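Local coordinates for putative acyl-CoA thioester hydrolase YbhC (Escherichia coli K-12, PDB 3GRH), which is an outer-membrane lipoprotein of the pectinesterase family and a putative thioesterase, although it neither binds pectin nor has pectinesterase activity, at residues T293-V298 with S326-F331; N241-Q246 with N272-G277. One frame throughout, in Å; residues are numbered along the deposited sequence.

Contact 1. Residues T293-V298 with S326-F331; sequences TEFRVV and SRFNAF
Glu294 and Arg327 are paired on neighbouring parallel strands of the right-handed beta-helix, and Glu294 carries most of the side-chain polar chemistry between them. Its CB lies 4.0 Å above the plane of the Arg327 guanidinium, set toward the margin. With CG anti to the backbone N (chi1 180°) and the chain extended beyond it, CG passes 4.1 Å from Asn329 ND2 and the carboxylate arrives between three partners. OE1 is 3.5 Å from Arg327 NH1, well out of the guanidinium plane, a salt bridge of charge alone with no N-H aimed at it. OE2 accepts a hydrogen bond from Asn329 ND2 at 3.2 Å, entering from above the carboxylate plane, and forms a 2.8 Å salt bridge with Arg296 NH2 on its own strand. Arg296, bent at chi2 and chi3, lays its guanidinium across Asn329 CB; Asn329 OD1 is bonded to Asn360. The other face is apolar: Val297 CB packs on Ala330 CB at 3.8 Å, and the Phe295 and Phe328 rings run nearly parallel, 6° apart, but are slid so far that they barely overlap, with Phe295 CD2 3.3 Å from Phe328 CE1. Phe290 and Phe309 meet Phe295 edge-to-face, and Val308 touches both side chains. Between the faces, the backbone ladder includes Phe295 N to Arg327 O at 2.8 Å, and Ser326 OG, also hydrogen-bonded to Val324 O, extends it by accepting from Thr293 N. Two arginines thus share one carboxylate on the partly exposed face, which probably favours its ionised form, while slid-apart phenylalanine rings and small aliphatic side chains line the inside of the beta-helix.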
ATOM      1  N   THR A 293      -7.130  -9.398   2.340  1.00  8.50           N
ATOM      2  CA  THR A 293      -5.712  -9.240   2.547  1.00  9.40           C
ATOM      3  C   THR A 293      -5.417  -9.514   3.993  1.00  9.62           C
ATOM      4  O   THR A 293      -6.168  -9.158   4.896  1.00 10.99           O
ATOM      5  CB  THR A 293      -5.255  -7.872   2.032  1.00 11.27           C
ATOM      6  OG1 THR A 293      -5.383  -7.920   0.606  1.00 13.65           O
ATOM      7  CG2 THR A 293      -3.807  -7.599   2.405  1.00 11.41           C
ATOM      8  N   GLU A 294      -4.293 -10.159   4.255  1.00  8.57           N
ATOM      9  CA  GLU A 294      -3.803 -10.346   5.613  1.00 10.21           C
ATOM     10  C   GLU A 294      -2.713  -9.371   5.907  1.00 11.01           C
ATOM     11  O   GLU A 294      -1.766  -9.172   5.127  1.00 10.35           O
ATOM     12  CB  GLU A 294      -3.243 -11.757   5.787  1.00 11.08           C
ATOM     13  CG  GLU A 294      -2.708 -12.002   7.189  1.00 13.56           C
ATOM     14  CD  GLU A 294      -2.235 -13.422   7.497  1.00 17.73           C
ATOM     15  OE1 GLU A 294      -2.387 -14.384   6.697  1.00 23.38           O
ATOM     16  OE2 GLU A 294      -1.659 -13.573   8.592  1.00 25.91           O
ATOM     17  N   PHE A 295      -2.855  -8.680   7.021  1.00 10.47           N
ATOM     18  CA  PHE A 295      -1.860  -7.756   7.508  1.00 10.73           C
ATOM     19  C   PHE A 295      -1.230  -8.334   8.772  1.00 11.71           C
ATOM     20  O   PHE A 295      -1.940  -8.725   9.700  1.00 12.35           O
ATOM     21  CB  PHE A 295      -2.509  -6.427   7.824  1.00 10.35           C
ATOM     22  CG  PHE A 295      -3.178  -5.770   6.673  1.00 11.52           C
ATOM     23  CD1 PHE A 295      -2.532  -4.878   5.943  1.00 12.51           C
ATOM     24  CD2 PHE A 295      -4.490  -6.016   6.406  1.00 10.72           C
ATOM     25  CE1 PHE A 295      -3.212  -4.241   4.891  1.00 11.55           C
ATOM     26  CE2 PHE A 295      -5.121  -5.461   5.323  1.00 10.71           C
ATOM     27  CZ  PHE A 295      -4.430  -4.554   4.561  1.00 11.16           C
ATOM     28  N   ARG A 296       0.092  -8.465   8.771  1.00  9.69           N
ATOM     29  CA  ARG A 296       0.822  -9.053   9.923  1.00 11.32           C
ATOM     30  C   ARG A 296       1.808  -8.049  10.445  1.00 10.43           C
ATOM     31  O   ARG A 296       2.677  -7.523   9.699  1.00 11.63           O
ATOM     32  CB  ARG A 296       1.559 -10.324   9.530  1.00 12.04           C
ATOM     33  CG  ARG A 296       2.467 -10.903  10.616  1.00 15.05           C
ATOM     34  CD  ARG A 296       1.716 -11.882  11.485  1.00 25.50           C
ATOM     35  NE  ARG A 296       1.162 -12.978  10.667  1.00 31.34           N
ATOM     36  CZ  ARG A 296       0.524 -14.054  11.124  1.00 31.85           C
ATOM     37  NH1 ARG A 296       0.348 -14.275  12.437  1.00 29.80           N
ATOM     38  NH2 ARG A 296       0.068 -14.935  10.249  1.00 34.86           N
ATOM     39  N   VAL A 297       1.668  -7.767  11.746  1.00 10.70           N
ATOM     40  CA  VAL A 297       2.655  -6.973  12.458  1.00 11.51           C
ATOM     41  C   VAL A 297       3.704  -7.861  13.057  1.00 11.76           C
ATOM     42  O   VAL A 297       3.334  -8.798  13.795  1.00 12.23           O
ATOM     43  CB  VAL A 297       1.991  -6.147  13.576  1.00 10.55           C
ATOM     44  CG1 VAL A 297       3.109  -5.473  14.454  1.00 14.02           C
ATOM     45  CG2 VAL A 297       1.118  -5.122  12.994  1.00 17.85           C
ATOM     46  N   VAL A 298       4.981  -7.569  12.791  1.00 11.69           N
ATOM     47  CA  VAL A 298       6.112  -8.347  13.334  1.00 13.44           C
ATOM     48  C   VAL A 298       6.783  -7.531  14.408  1.00 15.48           C
ATOM     49  O   VAL A 298       6.748  -6.300  14.358  1.00 17.04           O
ATOM     50  CB  VAL A 298       7.093  -8.812  12.266  1.00 14.23           C
ATOM     51  CG1 VAL A 298       6.384  -9.744  11.284  1.00 14.05           C
ATOM     52  CG2 VAL A 298       7.686  -7.627  11.486  1.00 16.39           C
ATOM     53  N   SER A 326     -10.786  -8.468   5.565  1.00  8.16           N
ATOM     54  CA  SER A 326      -9.351  -8.654   5.719  1.00  9.02           C
ATOM     55  C   SER A 326      -9.086  -9.192   7.169  1.00  8.94           C
ATOM     56  O   SER A 326     -10.008  -9.456   7.917  1.00 10.72           O
ATOM     57  CB  SER A 326      -8.660  -7.364   5.363  1.00 10.04           C
ATOM     58  OG  SER A 326      -8.682  -7.193   3.925  1.00 10.06           O
ATOM     59  N   ARG A 327      -7.827  -9.557   7.415  1.00  9.28           N
ATOM     60  CA  ARG A 327      -7.374 -10.252   8.626  1.00 11.14           C
ATOM     61  C   ARG A 327      -6.177  -9.471   9.143  1.00 11.02           C
ATOM     62  O   ARG A 327      -5.310  -9.101   8.403  1.00 11.93           O
ATOM     63  CB  ARG A 327      -7.016 -11.710   8.354  1.00 13.69           C
ATOM     64  CG  ARG A 327      -8.181 -12.491   7.998  1.00 19.40           C
ATOM     65  CD  ARG A 327      -7.744 -13.932   7.728  1.00 21.57           C
ATOM     66  NE  ARG A 327      -7.058 -14.055   6.446  1.00 28.90           N
ATOM     67  CZ  ARG A 327      -6.051 -14.892   6.180  1.00 29.73           C
ATOM     68  NH1 ARG A 327      -5.562 -15.689   7.110  1.00 33.81           N
ATOM     69  NH2 ARG A 327      -5.549 -14.951   4.955  1.00 33.08           N
ATOM     70  N   PHE A 328      -6.173  -9.173  10.422  1.00  9.45           N
ATOM     71  CA  PHE A 328      -5.120  -8.408  11.055  1.00 10.36           C
ATOM     72  C   PHE A 328      -4.546  -9.200  12.243  1.00 10.50           C
ATOM     73  O   PHE A 328      -5.278  -9.634  13.101  1.00 11.71           O
ATOM     74  CB  PHE A 328      -5.676  -7.084  11.606  1.00 11.34           C
ATOM     75  CG  PHE A 328      -6.173  -6.152  10.543  1.00  9.52           C
ATOM     76  CD1 PHE A 328      -5.369  -5.204   9.999  1.00 13.15           C
ATOM     77  CD2 PHE A 328      -7.413  -6.295  10.011  1.00 10.06           C
ATOM     78  CE1 PHE A 328      -5.781  -4.374   8.964  1.00 12.33           C
ATOM     79  CE2 PHE A 328      -7.808  -5.445   8.990  1.00 10.22           C
ATOM     80  CZ  PHE A 328      -7.044  -4.499   8.479  1.00 10.83           C
ATOM     81  N   ASN A 329      -3.264  -9.464  12.224  1.00 10.44           N
ATOM     82  CA  ASN A 329      -2.592 -10.271  13.250  1.00 12.13           C
ATOM     83  C   ASN A 329      -1.366  -9.569  13.777  1.00 12.29           C
ATOM     84  O   ASN A 329      -0.564  -9.081  13.018  1.00 13.69           O
ATOM     85  CB  ASN A 329      -2.229 -11.602  12.627  1.00 11.79           C
ATOM     86  CG  ASN A 329      -3.448 -12.462  12.288  1.00 16.38           C
ATOM     87  OD1 ASN A 329      -4.283 -12.671  13.168  1.00 23.35           O
ATOM     88  ND2 ASN A 329      -3.552 -12.971  11.049  1.00 20.90           N
ATOM     89  N   ALA A 330      -1.198  -9.537  15.085  1.00 12.37           N
ATOM     90  CA  ALA A 330       0.034  -8.948  15.684  1.00 14.97           C
ATOM     91  C   ALA A 330       0.599  -9.827  16.786  1.00 19.25           C
ATOM     92  O   ALA A 330      -0.161 -10.438  17.483  1.00 18.40           O
ATOM     93  CB  ALA A 330      -0.269  -7.607  16.231  1.00 13.28           C
ATOM     94  N   PHE A 331       1.925  -9.874  16.886  1.00 23.38           N
ATOM     95  CA  PHE A 331       2.620 -10.720  17.911  1.00 25.32           C
ATOM     96  C   PHE A 331       2.443 -10.241  19.370  1.00 27.46           C
ATOM     97  O   PHE A 331       1.570 -10.741  20.068  1.00 30.30           O
ATOM     98  CB  PHE A 331       4.120 -10.878  17.578  1.00 28.68           C
ATOM     99  CG  PHE A 331       4.372 -11.668  16.331  1.00 30.70           C
ATOM    100  CD1 PHE A 331       4.468 -11.030  15.119  1.00 36.15           C
ATOM    101  CD2 PHE A 331       4.437 -13.054  16.358  1.00 33.86           C
ATOM    102  CE1 PHE A 331       4.670 -11.742  13.947  1.00 34.74           C
ATOM    103  CE2 PHE A 331       4.627 -13.779  15.179  1.00 34.51           C
ATOM    104  CZ  PHE A 331       4.753 -13.123  13.983  1.00 32.84           C
TER

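Contact 2. Residues N241-Q246 with N272-G277; sequences NILGRQ and NSYIEG
Tyr274 turns CG away from its backbone N (chi1 173°), and -57° at Leu243 swings CG beside its own N, bringing Leu243 CD2 to the ring edge, in plane, 3.7 Å from Tyr274 CE2. The same methyl also rests on Glu276 CB. Asn241 OD1 comes within 3.5 Å of Tyr274 CB, its amide almost perpendicular to the ring. Glu276, extended beyond CG, divides its carboxylate: Tyr274 OH donates to Glu276 OE1 at 2.5 Å, while Glu276 OE2 receives Arg245 NH1 at 3.3 Å in a salt bridge, each oxygen using its anti lone pair. Arg245 NH1 also bonds Gly244 O, and Arg245 NE is in a salt bridge to Asp216, so several partners hold the guanidinium. On the inner face Ile242 CD1 packs against Ile275 CG1 and CD1. Backbone bonds join Ile242 N to Tyr274 O and Glu276 N to Ile242 O; at the end of the pairing Gly244 N to Glu276 O is bent, 141° at the hydrogen. Gly277 lies near Asp280, the predicted nucleophile. Strand 274-277 sits in the parallel beta-helix between strands 240-243 and 294-297, with strand 208-212 beyond 240-243.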
ATOM      1  N   ASN A 241       2.902 -11.162  -1.965  1.00  6.05           N
ATOM      2  CA  ASN A 241       3.413 -10.939  -0.610  1.00  7.07           C
ATOM      3  C   ASN A 241       4.268  -9.693  -0.665  1.00  8.73           C
ATOM      4  O   ASN A 241       5.156  -9.610  -1.510  1.00  9.19           O
ATOM      5  CB  ASN A 241       4.348 -12.076  -0.141  1.00  8.50           C
ATOM      6  CG  ASN A 241       3.659 -13.394   0.003  1.00 11.83           C
ATOM      7  OD1 ASN A 241       2.501 -13.493   0.314  1.00 15.20           O
ATOM      8  ND2 ASN A 241       4.375 -14.456  -0.361  1.00 13.29           N
ATOM      9  N   ILE A 242       3.985  -8.741   0.203  1.00  8.49           N
ATOM     10  CA  ILE A 242       4.769  -7.509   0.330  1.00  7.82           C
ATOM     11  C   ILE A 242       5.366  -7.450   1.706  1.00  8.70           C
ATOM     12  O   ILE A 242       4.621  -7.402   2.685  1.00  8.46           O
ATOM     13  CB  ILE A 242       3.886  -6.247   0.063  1.00  9.47           C
ATOM     14  CG1 ILE A 242       3.016  -6.402  -1.173  1.00 11.00           C
ATOM     15  CG2 ILE A 242       4.851  -5.116  -0.095  1.00 12.62           C
ATOM     16  CD1 ILE A 242       1.971  -5.280  -1.267  1.00 14.50           C
ATOM     17  N   LEU A 243       6.698  -7.584   1.769  1.00  7.47           N
ATOM     18  CA  LEU A 243       7.393  -7.872   3.010  1.00  9.60           C
ATOM     19  C   LEU A 243       8.340  -6.760   3.351  1.00  9.77           C
ATOM     20  O   LEU A 243       9.195  -6.349   2.549  1.00  9.44           O
ATOM     21  CB  LEU A 243       8.157  -9.195   2.938  1.00 11.80           C
ATOM     22  CG  LEU A 243       7.291 -10.376   2.598  1.00 13.77           C
ATOM     23  CD1 LEU A 243       8.129 -11.624   2.500  1.00 16.04           C
ATOM     24  CD2 LEU A 243       6.138 -10.603   3.503  1.00 10.77           C
ATOM     25  N   GLY A 244       8.200  -6.239   4.574  1.00 10.98           N
ATOM     26  CA  GLY A 244       9.084  -5.225   5.076  1.00  9.70           C
ATOM     27  C   GLY A 244       8.973  -5.075   6.570  1.00  7.88           C
ATOM     28  O   GLY A 244       8.585  -6.025   7.269  1.00  9.77           O
ATOM     29  N   ARG A 245       9.367  -3.883   7.005  1.00  8.55           N
ATOM     30  CA  ARG A 245       9.311  -3.502   8.431  1.00  8.34           C
ATOM     31  C   ARG A 245       8.677  -2.123   8.452  1.00  9.36           C
ATOM     32  O   ARG A 245       7.464  -2.028   8.466  1.00 10.15           O
ATOM     33  CB  ARG A 245      10.620  -3.558   9.105  1.00  8.70           C
ATOM     34  CG  ARG A 245      11.224  -4.921   9.164  1.00  8.15           C
ATOM     35  CD  ARG A 245      10.560  -5.824  10.070  1.00 12.64           C
ATOM     36  NE  ARG A 245      11.250  -7.135  10.058  1.00 15.17           N
ATOM     37  CZ  ARG A 245      10.816  -8.219   9.416  1.00 19.69           C
ATOM     38  NH1 ARG A 245       9.701  -8.224   8.712  1.00 22.41           N
ATOM     39  NH2 ARG A 245      11.504  -9.384   9.528  1.00 23.71           N
ATOM     40  N   GLN A 246       9.457  -1.048   8.305  1.00  8.78           N
ATOM     41  CA  GLN A 246       8.856   0.310   8.278  1.00  8.79           C
ATOM     42  C   GLN A 246       8.550   0.760   6.878  1.00 10.11           C
ATOM     43  O   GLN A 246       9.381   0.729   6.031  1.00 10.56           O
ATOM     44  CB  GLN A 246       9.776   1.313   8.990  1.00  8.34           C
ATOM     45  CG  GLN A 246       9.203   2.631   9.219  1.00  9.83           C
ATOM     46  CD  GLN A 246      10.150   3.623   9.758  1.00 11.45           C
ATOM     47  OE1 GLN A 246      10.970   3.279  10.582  1.00 13.52           O
ATOM     48  NE2 GLN A 246      10.096   4.880   9.242  1.00 16.47           N
ATOM     49  N   ASN A 272      -6.357 -10.540  -1.911  1.00  6.09           N
ATOM     50  CA  ASN A 272      -5.824 -11.869  -1.728  1.00  6.18           C
ATOM     51  C   ASN A 272      -4.329 -11.853  -1.418  1.00  6.83           C
ATOM     52  O   ASN A 272      -3.643 -12.756  -1.810  1.00  9.93           O
ATOM     53  CB  ASN A 272      -6.098 -12.756  -2.920  1.00  9.58           C
ATOM     54  CG  ASN A 272      -7.512 -12.807  -3.267  1.00 13.60           C
ATOM     55  OD1 ASN A 272      -7.952 -12.679  -4.470  1.00 18.48           O
ATOM     56  ND2 ASN A 272      -8.272 -13.000  -2.262  1.00 12.73           N
ATOM     57  N   SER A 273      -3.871 -10.812  -0.744  1.00  6.29           N
ATOM     58  CA  SER A 273      -2.434 -10.566  -0.543  1.00  6.49           C
ATOM     59  C   SER A 273      -2.027 -10.642   0.926  1.00  8.17           C
ATOM     60  O   SER A 273      -2.863 -10.866   1.785  1.00  8.44           O
ATOM     61  CB  SER A 273      -1.998  -9.274  -1.172  1.00  8.82           C
ATOM     62  OG  SER A 273      -2.127  -9.313  -2.623  1.00  7.41           O
ATOM     63  N   TYR A 274      -0.729 -10.574   1.151  1.00  6.46           N
ATOM     64  CA  TYR A 274      -0.176 -10.658   2.489  1.00  6.85           C
ATOM     65  C   TYR A 274       0.785  -9.536   2.614  1.00  6.47           C
ATOM     66  O   TYR A 274       1.672  -9.440   1.804  1.00  7.93           O
ATOM     67  CB  TYR A 274       0.504 -11.969   2.696  1.00  7.89           C
ATOM     68  CG  TYR A 274       1.251 -12.095   3.993  1.00  6.77           C
ATOM     69  CD1 TYR A 274       0.606 -12.380   5.145  1.00 10.74           C
ATOM     70  CD2 TYR A 274       2.588 -11.891   4.048  1.00 10.00           C
ATOM     71  CE1 TYR A 274       1.271 -12.456   6.341  1.00 13.08           C
ATOM     72  CE2 TYR A 274       3.261 -12.031   5.242  1.00 10.16           C
ATOM     73  CZ  TYR A 274       2.591 -12.258   6.361  1.00 12.01           C
ATOM     74  OH  TYR A 274       3.233 -12.404   7.608  1.00 14.21           O
ATOM     75  N   ILE A 275       0.646  -8.697   3.648  1.00  6.90           N
ATOM     76  CA  ILE A 275       1.520  -7.525   3.831  1.00  6.45           C
ATOM     77  C   ILE A 275       2.035  -7.536   5.260  1.00  7.19           C
ATOM     78  O   ILE A 275       1.264  -7.737   6.185  1.00  9.76           O
ATOM     79  CB  ILE A 275       0.733  -6.235   3.561  1.00  6.65           C
ATOM     80  CG1 ILE A 275       0.142  -6.302   2.186  1.00  7.52           C
ATOM     81  CG2 ILE A 275       1.699  -5.020   3.719  1.00  9.09           C
ATOM     82  CD1 ILE A 275      -0.651  -5.010   1.793  1.00 11.79           C
ATOM     83  N   GLU A 276       3.348  -7.480   5.402  1.00  6.51           N
ATOM     84  CA  GLU A 276       4.011  -7.634   6.727  1.00  8.33           C
ATOM     85  C   GLU A 276       4.864  -6.398   6.976  1.00  8.00           C
ATOM     86  O   GLU A 276       5.492  -5.864   6.073  1.00  8.93           O
ATOM     87  CB  GLU A 276       4.918  -8.852   6.652  1.00 10.05           C
ATOM     88  CG  GLU A 276       5.656  -9.222   7.894  1.00 12.36           C
ATOM     89  CD  GLU A 276       6.344 -10.553   7.743  1.00 16.18           C
ATOM     90  OE1 GLU A 276       5.650 -11.620   7.633  1.00 21.61           O
ATOM     91  OE2 GLU A 276       7.612 -10.561   7.794  1.00 20.99           O
ATOM     92  N   GLY A 277       4.870  -5.940   8.210  1.00  6.37           N
ATOM     93  CA  GLY A 277       5.762  -4.891   8.626  1.00  7.35           C
ATOM     94  C   GLY A 277       5.584  -4.588  10.083  1.00  6.69           C
ATOM     95  O   GLY A 277       5.035  -5.384  10.833  1.00  6.95           O
TER

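Contacts 1 and 2 are adjacent steps of one parallel ladder: strand 294-297 of the first pairs directly with strand 274-277 of the second. Glu294 O and Ile275 N, 2.9 Å apart, probably form one of the joining hydrogen bonds. Contact 2 lies nearer the chain centre (about 9 Å between centres, against 14 Å) and has no exposed touching residue; contact 1 includes exposed Arg327 and Phe331. Both turn an apolar row inward, phenylalanines, valine and alanine in contact 1, isoleucines in contact 2. Outside, contact 1 sets a carboxylate among two arginines and an asparagine; in contact 2 it joins a tyrosine hydroxyl to a loop arginine. Tyr274 packs against Glu294 and Arg296, so the polar rows adjoin.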